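Local coordinates for protein putative acetamidase/formamidase (Yersinia enterocolitica subsp. palearctica serotype O:3, PDB 5UBU) that probably hydrolyses carbon-nitrogen bonds in linear amides, as a member of the acetamidase/formamidase family, and binds sodium ions, at residues V104-M109 with P197-G202. Sequence-based numbering, arbitrary orientation.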
loop_
_atom_site.group_PDB
_atom_site.type_symbol
_atom_site.label_atom_id
_atom_site.label_comp_id
_atom_site.label_asym_id
_atom_site.label_seq_id
_atom_site.Cartn_x
_atom_site.Cartn_y
_atom_site.Cartn_z
ATOM N N VAL B 104 -13.626 -22.628 17.932
ATOM C CA VAL B 104 -14.755 -21.911 18.520
ATOM C C VAL B 104 -15.955 -21.990 17.593
ATOM O O VAL B 104 -15.984 -21.349 16.541
ATOM C CB VAL B 104 -14.413 -20.428 18.782
ATOM C CG1 VAL B 104 -15.598 -19.714 19.426
ATOM C CG2 VAL B 104 -13.178 -20.314 19.663
ATOM N N TYR B 105 -16.939 -22.793 17.979
ATOM C CA TYR B 105 -18.163 -22.935 17.202
ATOM C C TYR B 105 -19.233 -22.034 17.792
ATOM O O TYR B 105 -19.594 -22.185 18.943
ATOM C CB TYR B 105 -18.635 -24.397 17.158
ATOM C CG TYR B 105 -20.013 -24.554 16.568
ATOM C CD1 TYR B 105 -20.266 -24.187 15.253
ATOM C CD2 TYR B 105 -21.061 -25.094 17.310
ATOM C CE1 TYR B 105 -21.534 -24.306 14.698
ATOM C CE2 TYR B 105 -22.334 -25.232 16.758
ATOM C CZ TYR B 105 -22.560 -24.831 15.452
ATOM O OH TYR B 105 -23.802 -24.950 14.887
ATOM N N ILE B 106 -19.727 -21.086 17.001
ATOM C CA ILE B 106 -20.767 -20.173 17.466
ATOM C C ILE B 106 -22.122 -20.832 17.188
ATOM O O ILE B 106 -22.445 -21.129 16.038
ATOM C CB ILE B 106 -20.666 -18.803 16.772
ATOM C CG1 ILE B 106 -19.264 -18.201 16.988
ATOM C CG2 ILE B 106 -21.745 -17.867 17.304
ATOM C CD1 ILE B 106 -19.007 -16.917 16.223
ATOM N N GLU B 107 -22.897 -21.079 18.240
ATOM C CA GLU B 107 -24.199 -21.718 18.079
ATOM C C GLU B 107 -25.282 -20.722 17.757
ATOM O O GLU B 107 -26.089 -20.943 16.848
ATOM C CB GLU B 107 -24.633 -22.446 19.354
ATOM C CG GLU B 107 -23.768 -23.614 19.785
ATOM C CD GLU B 107 -24.339 -24.329 20.987
ATOM O OE1 GLU B 107 -23.658 -25.228 21.537
ATOM O OE2 GLU B 107 -25.468 -23.983 21.401
ATOM N N SER B 108 -25.305 -19.639 18.533
ATOM C CA SER B 108 -26.319 -18.613 18.400
ATOM C C SER B 108 -25.894 -17.266 18.971
ATOM O O SER B 108 -24.979 -17.178 19.797
ATOM C CB SER B 108 -27.578 -19.077 19.126
ATOM O OG SER B 108 -27.296 -19.356 20.486
HETATM N N MSE B 109 -26.586 -16.222 18.516
HETATM C CA MSE B 109 -26.332 -14.850 18.939
HETATM C C MSE B 109 -27.653 -14.133 18.971
HETATM O O MSE B 109 -28.326 -14.016 17.946
HETATM C CB MSE B 109 -25.387 -14.171 17.954
HETATM C CG MSE B 109 -23.973 -14.722 18.042
HETATM SE SE MSE B 109 -22.800 -13.725 16.820
HETATM C CE MSE B 109 -22.793 -11.996 17.756
ATOM N N PRO B 197 -17.717 -10.862 8.461
ATOM C CA PRO B 197 -19.150 -11.209 8.575
ATOM C C PRO B 197 -19.483 -12.689 8.698
ATOM O O PRO B 197 -20.521 -13.034 9.263
ATOM C CB PRO B 197 -19.750 -10.680 7.272
ATOM C CG PRO B 197 -18.841 -9.586 6.856
ATOM C CD PRO B 197 -17.466 -9.965 7.317
ATOM N N ASP B 198 -18.613 -13.546 8.177
ATOM C CA ASP B 198 -18.829 -15.001 8.193
ATOM C C ASP B 198 -18.662 -15.676 9.561
ATOM O O ASP B 198 -19.118 -16.803 9.750
ATOM C CB ASP B 198 -17.876 -15.649 7.195
ATOM C CG ASP B 198 -18.059 -15.122 5.796
ATOM O OD1 ASP B 198 -19.009 -15.531 5.108
ATOM O OD2 ASP B 198 -17.215 -14.329 5.367
ATOM N N ILE B 199 -18.025 -14.989 10.504
ATOM C CA ILE B 199 -17.790 -15.528 11.844
ATOM C C ILE B 199 -19.026 -15.322 12.731
ATOM O O ILE B 199 -19.018 -14.543 13.684
ATOM C CB ILE B 199 -16.506 -14.912 12.452
ATOM C CG1 ILE B 199 -15.322 -15.283 11.555
ATOM C CG2 ILE B 199 -16.256 -15.420 13.874
ATOM C CD1 ILE B 199 -14.017 -14.648 11.962
ATOM N N GLY B 200 -20.089 -16.044 12.390
ATOM C CA GLY B 200 -21.352 -15.982 13.126
ATOM C C GLY B 200 -21.907 -17.378 13.369
ATOM O O GLY B 200 -21.194 -18.375 13.202
ATOM N N PRO B 201 -23.188 -17.462 13.774
ATOM C CA PRO B 201 -23.827 -18.755 14.011
ATOM C C PRO B 201 -23.622 -19.687 12.833
ATOM O O PRO B 201 -23.803 -19.279 11.694
ATOM C CB PRO B 201 -25.295 -18.393 14.173
ATOM C CG PRO B 201 -25.267 -17.010 14.729
ATOM C CD PRO B 201 -24.071 -16.335 14.132
ATOM N N GLY B 202 -23.211 -20.917 13.119
ATOM C CA GLY B 202 -22.953 -21.914 12.084
ATOM C C GLY B 202 -21.524 -21.924 11.571
ATOM O O GLY B 202 -21.238 -22.600 10.584
#
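The loop 197-202, which leads into strand 203-208, meets that strand's antiparallel neighbour through Ile106 and Pro201, whose CA atoms are 4.8 Å apart. The touching parts, 105-109 and 199-202, run about 95° apart, and a single hydrogen bond joins them: Gly202 N donates to Ile106 O at 3.0 Å, with an angle of 162° at the hydrogen. Pro201 CA adds a CA-H...O contact to the same oxygen. Ile106 turns its side chain toward the loop: CG2 lies against Pro201 N at 3.8 Å, while the extended chi2 of 174° carries CD1 to Ile199 O (3.5 Å) and Ile199 CG2 (3.9 Å). The Pro201 ring lies alongside residues 107-109, with CB near Glu107 O and CD 4.0 Å from the selenium of selenomethionine Met109, whose side chain crosses it at about a right angle. Ile170 of strand 169-175 also packs on Ile106 and Met109. Tyr105 CE1 approaches Gly202 CA obliquely at 3.8 Å. The loop thus enters the antiparallel 101-111/203-208 pair just after an inverse gamma turn centred on Ile199, while on the 239-248 side Glu107 and Ser108 both pair through their backbones with Thr242 in a classic beta bulge.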